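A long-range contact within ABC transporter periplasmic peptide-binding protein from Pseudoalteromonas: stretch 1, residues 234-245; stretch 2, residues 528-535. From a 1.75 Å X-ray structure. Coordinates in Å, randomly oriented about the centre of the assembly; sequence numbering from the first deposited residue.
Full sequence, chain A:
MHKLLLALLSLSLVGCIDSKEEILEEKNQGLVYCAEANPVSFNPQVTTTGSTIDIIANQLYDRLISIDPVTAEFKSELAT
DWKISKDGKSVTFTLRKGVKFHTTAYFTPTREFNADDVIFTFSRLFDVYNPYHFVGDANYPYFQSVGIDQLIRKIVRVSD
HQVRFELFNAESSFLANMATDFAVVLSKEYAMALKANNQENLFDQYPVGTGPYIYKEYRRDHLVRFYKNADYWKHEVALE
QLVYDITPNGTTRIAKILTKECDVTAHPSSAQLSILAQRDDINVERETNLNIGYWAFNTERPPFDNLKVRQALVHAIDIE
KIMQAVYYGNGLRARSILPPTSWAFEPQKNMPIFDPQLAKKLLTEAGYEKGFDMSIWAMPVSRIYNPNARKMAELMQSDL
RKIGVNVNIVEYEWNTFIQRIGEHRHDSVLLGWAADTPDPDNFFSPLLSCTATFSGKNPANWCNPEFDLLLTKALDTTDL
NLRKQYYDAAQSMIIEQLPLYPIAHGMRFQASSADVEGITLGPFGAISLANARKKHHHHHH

Stretch 1 (234-245) KHEVALEQLVYD
Stretch 2 (528-535) SLANARKK

Residues 234-245 run as a loop into a strand that begins at Gln241; residues 528-535 pack against them through a type I turn from Leu529 to Ala532, closed by Ala532 N to Leu529 O at 3.2 Å, and touching residues are at least 285 positions apart in sequence. Between Leu239 and Leu242 the nearest pairing is reversed: Leu239 CA lies 5.5 Å from Arg533 CA, and Leu242 CA 8.9 Å from Leu529 CA. Together they bury 448 Å², with no direct hydrogen bond between them; apolar packing, the His235 ring against the turn and two bridging waters make the contact.

Leu529 (chi1 m, chi2 t) points toward stretch 1 and sets its CD1 3.4 Å from Leu242 CD2 and 3.4 Å from Tyr244 OH. Leu242, whose CB also points toward the other stretch, has an off-well chi1 of -119° and chi2 t. Tyr244 leaves its backbone sideways, but chi1 m and chi2 82° bring its ring obliquely to the leucine. Leu239 (m, t) also points toward stretch 2: its CD1 meets Ala532 CB at 3.7 Å, while its CD2 lies 4.4 Å from Lys534 CD. Beside it, Ala238 CB sits 3.7 Å from Arg533 CB (chi1 p, chi2 t).

His235, extended at phi/psi -155/169, uses chi1 p and chi2 84° to lay its ring against the turn. Ala530 O lies at the ring edge, 2.9 Å from His235 CE1, and Asn531 OD1 over one face, 3.4 Å from His235 NE2; poor angles rule out hydrogen bonds from NE2 to either oxygen. His235 ND1 instead donates a weak hydrogen bond to Glu236 O (3.4 Å). Asn531 CB points away, yet chi1 m and chi2 -76° return its end to the ring.

Water bridges the backbones: water 1 accepts from Ala238 N and donates to Ala530 O, both 2.8 Å; water 2 accepts from Leu239 N (3.2 Å) and donates to Ala532 O (2.6 Å).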

ATOM      1  N   LYS A 234     -11.100  -0.018  22.630  1.00 23.22           N
ATOM      2  CA  LYS A 234      -9.723   0.305  22.965  1.00 21.70           C
ATOM      3  C   LYS A 234      -9.608   1.576  23.792  1.00 25.73           C
ATOM      4  O   LYS A 234      -8.905   1.601  24.804  1.00 28.09           O
ATOM      5  CB  LYS A 234      -8.861   0.409  21.712  1.00 22.13           C
ATOM      6  CG  LYS A 234      -7.427   0.746  22.011  1.00 24.96           C
ATOM      7  CD  LYS A 234      -6.760   1.434  20.830  1.00 27.06           C
ATOM      8  CE  LYS A 234      -6.060   0.439  19.956  1.00 25.39           C
ATOM      9  NZ  LYS A 234      -6.982  -0.656  19.551  1.00 32.86           N
ATOM     10  N   HIS A 235     -10.287   2.635  23.363  1.00 23.97           N
ATOM     11  CA  HIS A 235     -10.233   3.896  24.090  1.00 25.50           C
ATOM     12  C   HIS A 235     -11.465   4.748  23.856  1.00 24.87           C
ATOM     13  O   HIS A 235     -12.282   4.449  23.000  1.00 25.41           O
ATOM     14  CB  HIS A 235      -8.950   4.684  23.761  1.00 27.75           C
ATOM     15  CG  HIS A 235      -8.778   5.021  22.308  1.00 27.09           C
ATOM     16  ND1 HIS A 235      -9.356   6.129  21.723  1.00 29.37           N
ATOM     17  CD2 HIS A 235      -8.058   4.416  21.333  1.00 26.44           C
ATOM     18  CE1 HIS A 235      -9.019   6.178  20.447  1.00 24.85           C
ATOM     19  NE2 HIS A 235      -8.231   5.152  20.186  1.00 25.46           N
ATOM     20  N   GLU A 236     -11.600   5.804  24.648  1.00 26.21           N
ATOM     21  CA  GLU A 236     -12.672   6.759  24.456  1.00 24.35           C
ATOM     22  C   GLU A 236     -12.297   7.632  23.271  1.00 23.42           C
ATOM     23  O   GLU A 236     -11.332   8.376  23.330  1.00 26.06           O
ATOM     24  CB  GLU A 236     -12.849   7.615  25.710  1.00 26.30           C
ATOM     25  CG  GLU A 236     -14.030   8.554  25.638  1.00 25.97           C
ATOM     26  CD  GLU A 236     -15.354   7.814  25.578  1.00 33.08           C
ATOM     27  OE1 GLU A 236     -15.491   6.775  26.266  1.00 36.49           O
ATOM     28  OE2 GLU A 236     -16.257   8.262  24.839  1.00 35.05           O
ATOM     29  N   VAL A 237     -13.052   7.525  22.188  1.00 26.90           N
ATOM     30  CA  VAL A 237     -12.781   8.302  20.980  1.00 25.05           C
ATOM     31  C   VAL A 237     -13.052   9.795  21.175  1.00 26.17           C
ATOM     32  O   VAL A 237     -14.101  10.189  21.672  1.00 25.50           O
ATOM     33  CB  VAL A 237     -13.603   7.768  19.796  1.00 23.38           C
ATOM     34  CG1 VAL A 237     -13.340   8.592  18.544  1.00 25.59           C
ATOM     35  CG2 VAL A 237     -13.274   6.306  19.561  1.00 22.78           C
ATOM     36  N   ALA A 238     -12.099  10.625  20.776  1.00 26.30           N
ATOM     37  CA  ALA A 238     -12.187  12.063  21.018  1.00 25.85           C
ATOM     38  C   ALA A 238     -13.079  12.806  20.016  1.00 27.22           C
ATOM     39  O   ALA A 238     -13.996  13.518  20.411  1.00 32.33           O
ATOM     40  CB  ALA A 238     -10.797  12.672  21.063  1.00 25.65           C
ATOM     41  N   LEU A 239     -12.819  12.645  18.725  1.00 29.01           N
ATOM     42  CA  LEU A 239     -13.586  13.354  17.697  1.00 29.21           C
ATOM     43  C   LEU A 239     -15.046  12.895  17.605  1.00 26.23           C
ATOM     44  O   LEU A 239     -15.331  11.709  17.705  1.00 28.09           O
ATOM     45  CB  LEU A 239     -12.909  13.194  16.333  1.00 25.62           C
ATOM     46  CG  LEU A 239     -11.693  14.068  16.056  1.00 25.80           C
ATOM     47  CD1 LEU A 239     -10.918  13.532  14.869  1.00 24.97           C
ATOM     48  CD2 LEU A 239     -12.147  15.495  15.814  1.00 29.26           C
ATOM     49  N   GLU A 240     -15.961  13.841  17.409  1.00 25.58           N
ATOM     50  CA  GLU A 240     -17.376  13.519  17.222  1.00 30.31           C
ATOM     51  C   GLU A 240     -17.662  13.153  15.769  1.00 27.00           C
ATOM     52  O   GLU A 240     -18.433  12.231  15.466  1.00 23.26           O
ATOM     53  CB  GLU A 240     -18.251  14.715  17.610  1.00 31.19           C
ATOM     54  CG  GLU A 240     -18.248  15.051  19.089  1.00 32.28           C
ATOM     55  CD  GLU A 240     -18.988  14.027  19.917  1.00 37.72           C
ATOM     56  OE1 GLU A 240     -19.964  13.431  19.399  1.00 36.21           O
ATOM     57  OE2 GLU A 240     -18.589  13.816  21.086  1.00 42.05           O
ATOM     58  N   GLN A 241     -17.040  13.913  14.878  1.00 28.29           N
ATOM     59  CA  GLN A 241     -17.270  13.781  13.459  1.00 25.99           C
ATOM     60  C   GLN A 241     -15.955  13.806  12.703  1.00 23.94           C
ATOM     61  O   GLN A 241     -15.032  14.534  13.061  1.00 24.86           O
ATOM     62  CB  GLN A 241     -18.144  14.919  12.952  1.00 29.87           C
ATOM     63  CG  GLN A 241     -19.620  14.729  13.164  1.00 34.74           C
ATOM     64  CD  GLN A 241     -20.428  15.709  12.327  1.00 42.22           C
ATOM     65  OE1 GLN A 241     -19.863  16.484  11.545  1.00 39.40           O
ATOM     66  NE2 GLN A 241     -21.753  15.684  12.483  1.00 43.19           N
ATOM     67  N   LEU A 242     -15.895  13.002  11.653  1.00 20.37           N
ATOM     68  CA  LEU A 242     -14.759  12.948  10.756  1.00 22.35           C
ATOM     69  C   LEU A 242     -15.306  12.975   9.345  1.00 23.75           C
ATOM     70  O   LEU A 242     -16.037  12.065   8.946  1.00 22.01           O
ATOM     71  CB  LEU A 242     -14.010  11.635  10.946  1.00 24.63           C
ATOM     72  CG  LEU A 242     -12.558  11.673  11.402  1.00 27.99           C
ATOM     73  CD1 LEU A 242     -12.003  10.247  11.359  1.00 25.04           C
ATOM     74  CD2 LEU A 242     -11.749  12.614  10.517  1.00 24.18           C
ATOM     75  N   VAL A 243     -14.970  14.013   8.586  1.00 19.99           N
ATOM     76  CA  VAL A 243     -15.332  14.055   7.184  1.00 20.34           C
ATOM     77  C   VAL A 243     -14.058  14.035   6.345  1.00 19.37           C
ATOM     78  O   VAL A 243     -13.081  14.703   6.675  1.00 18.09           O
ATOM     79  CB  VAL A 243     -16.156  15.318   6.838  1.00 22.30           C
ATOM     80  CG1 VAL A 243     -16.759  15.193   5.445  1.00 23.37           C
ATOM     81  CG2 VAL A 243     -17.253  15.544   7.870  1.00 24.70           C
ATOM     82  N   TYR A 244     -14.073  13.235   5.282  1.00 20.23           N
ATOM     83  CA  TYR A 244     -13.041  13.277   4.251  1.00 20.68           C
ATOM     84  C   TYR A 244     -13.560  14.045   3.035  1.00 20.37           C
ATOM     85  O   TYR A 244     -14.619  13.730   2.483  1.00 21.16           O
ATOM     86  CB  TYR A 244     -12.623  11.870   3.828  1.00 18.24           C
ATOM     87  CG  TYR A 244     -11.927  11.087   4.901  1.00 18.50           C
ATOM     88  CD1 TYR A 244     -12.652  10.423   5.879  1.00 18.94           C
ATOM     89  CD2 TYR A 244     -10.550  11.018   4.946  1.00 17.43           C
ATOM     90  CE1 TYR A 244     -12.022   9.710   6.870  1.00 17.89           C
ATOM     91  CE2 TYR A 244      -9.904  10.309   5.942  1.00 17.12           C
ATOM     92  CZ  TYR A 244     -10.650   9.651   6.895  1.00 18.58           C
ATOM     93  OH  TYR A 244     -10.025   8.934   7.881  1.00 19.26           O
ATOM     94  N   ASP A 245     -12.802  15.056   2.632  1.00 20.63           N
ATOM     95  CA  ASP A 245     -13.140  15.877   1.485  1.00 18.65           C
ATOM     96  C   ASP A 245     -12.319  15.361   0.318  1.00 18.72           C
ATOM     97  O   ASP A 245     -11.111  15.548   0.279  1.00 19.69           O
ATOM     98  CB  ASP A 245     -12.790  17.335   1.788  1.00 22.17           C
ATOM     99  CG  ASP A 245     -13.096  18.271   0.640  1.00 21.98           C
ATOM    100  OD1 ASP A 245     -13.236  17.791  -0.495  1.00 22.97           O
ATOM    101  OD2 ASP A 245     -13.183  19.496   0.874  1.00 25.72           O
ATOM    102  N   SER A 528      -3.563   6.859  10.480  1.00 21.22           N
ATOM    103  CA  SER A 528      -4.625   6.596  11.456  1.00 19.17           C
ATOM    104  C   SER A 528      -5.081   7.858  12.153  1.00 20.33           C
ATOM    105  O   SER A 528      -4.261   8.656  12.605  1.00 20.19           O
ATOM    106  CB  SER A 528      -4.192   5.564  12.496  1.00 20.41           C
ATOM    107  OG  SER A 528      -5.164   5.439  13.522  1.00 19.78           O
ATOM    108  N   LEU A 529      -6.399   8.032  12.222  1.00 19.56           N
ATOM    109  CA  LEU A 529      -7.005   9.141  12.956  1.00 20.01           C
ATOM    110  C   LEU A 529      -7.690   8.632  14.215  1.00 17.12           C
ATOM    111  O   LEU A 529      -8.495   9.331  14.815  1.00 19.33           O
ATOM    112  CB  LEU A 529      -8.020   9.881  12.085  1.00 20.36           C
ATOM    113  CG  LEU A 529      -7.547  10.464  10.748  1.00 19.46           C
ATOM    114  CD1 LEU A 529      -8.693  11.187  10.055  1.00 21.64           C
ATOM    115  CD2 LEU A 529      -6.355  11.392  10.913  1.00 21.95           C
ATOM    116  N   ALA A 530      -7.362   7.405  14.603  1.00 20.11           N
ATOM    117  CA  ALA A 530      -7.938   6.773  15.784  1.00 20.48           C
ATOM    118  C   ALA A 530      -7.778   7.607  17.054  1.00 22.75           C
ATOM    119  O   ALA A 530      -8.661   7.610  17.912  1.00 24.66           O
ATOM    120  CB  ALA A 530      -7.337   5.386  15.990  1.00 19.15           C
ATOM    121  N   ASN A 531      -6.648   8.299  17.180  1.00 22.85           N
ATOM    122  CA  ASN A 531      -6.377   9.104  18.373  1.00 24.74           C
ATOM    123  C   ASN A 531      -6.409  10.605  18.127  1.00 21.29           C
ATOM    124  O   ASN A 531      -6.019  11.395  18.986  1.00 21.37           O
ATOM    125  CB  ASN A 531      -5.033   8.723  18.990  1.00 25.17           C
ATOM    126  CG  ASN A 531      -5.055   7.356  19.619  1.00 29.02           C
ATOM    127  OD1 ASN A 531      -5.598   7.166  20.715  1.00 33.51           O
ATOM    128  ND2 ASN A 531      -4.466   6.386  18.931  1.00 29.43           N
ATOM    129  N   ALA A 532      -6.878  10.993  16.952  1.00 23.78           N
ATOM    130  CA  ALA A 532      -6.963  12.406  16.600  1.00 24.53           C
ATOM    131  C   ALA A 532      -7.923  13.166  17.512  1.00 24.89           C
ATOM    132  O   ALA A 532      -8.910  12.611  18.000  1.00 23.03           O
ATOM    133  CB  ALA A 532      -7.390  12.561  15.151  1.00 21.40           C
ATOM    134  N   ARG A 533      -7.621  14.444  17.726  1.00 26.79           N
ATOM    135  CA  ARG A 533      -8.499  15.358  18.457  1.00 25.99           C
ATOM    136  C   ARG A 533      -8.183  16.800  18.073  1.00 26.12           C
ATOM    137  O   ARG A 533      -7.125  17.076  17.513  1.00 24.41           O
ATOM    138  CB  ARG A 533      -8.337  15.181  19.967  1.00 26.95           C
ATOM    139  CG  ARG A 533      -6.894  15.048  20.432  1.00 28.72           C
ATOM    140  CD  ARG A 533      -6.809  15.116  21.938  1.00 32.51           C
ATOM    141  NE  ARG A 533      -7.047  16.472  22.422  1.00 38.52           N
ATOM    142  CZ  ARG A 533      -7.955  16.800  23.334  1.00 37.46           C
ATOM    143  NH1 ARG A 533      -8.733  15.864  23.876  1.00 39.39           N
ATOM    144  NH2 ARG A 533      -8.081  18.070  23.705  1.00 36.67           N
ATOM    145  N   LYS A 534      -9.094  17.722  18.374  1.00 27.50           N
ATOM    146  CA  LYS A 534      -8.835  19.140  18.115  1.00 30.87           C
ATOM    147  C   LYS A 534      -8.658  19.979  19.386  1.00 31.87           C
ATOM    148  O   LYS A 534      -8.832  19.483  20.495  1.00 33.30           O
ATOM    149  CB  LYS A 534      -9.897  19.738  17.176  1.00 31.50           C
ATOM    150  CG  LYS A 534      -9.603  19.465  15.703  1.00 28.71           C
ATOM    151  CD  LYS A 534     -10.831  19.550  14.804  1.00 30.92           C
ATOM    152  CE  LYS A 534     -11.198  20.986  14.487  1.00 32.95           C
ATOM    153  NZ  LYS A 534     -12.295  21.086  13.479  1.00 35.40           N
ATOM    154  N   LYS A 535      -8.296  21.246  19.202  1.00 35.41           N
ATOM    155  CA  LYS A 535      -8.030  22.164  20.308  1.00 34.06           C
ATOM    156  C   LYS A 535      -6.703  21.816  20.978  1.00 35.13           C
ATOM    157  O   LYS A 535      -5.637  22.260  20.539  1.00 35.80           O
ATOM    158  CB  LYS A 535      -9.196  22.165  21.313  1.00 36.75           C
ATOM    159  CG  LYS A 535      -8.897  22.807  22.671  1.00 36.62           C
ATOM    160  CD  LYS A 535      -8.364  21.774  23.674  1.00 38.06           C
ATOM    161  CE  LYS A 535      -7.093  22.251  24.366  1.00 35.23           C
ATOM    162  NZ  LYS A 535      -6.466  21.155  25.137  1.00 30.25           N
TER
HETATM  163  O   HOH W   1      -9.890   9.158  19.925  1.00 25.65           O
HETATM  164  O   HOH W   2     -10.477  10.585  17.995  1.00 28.19           O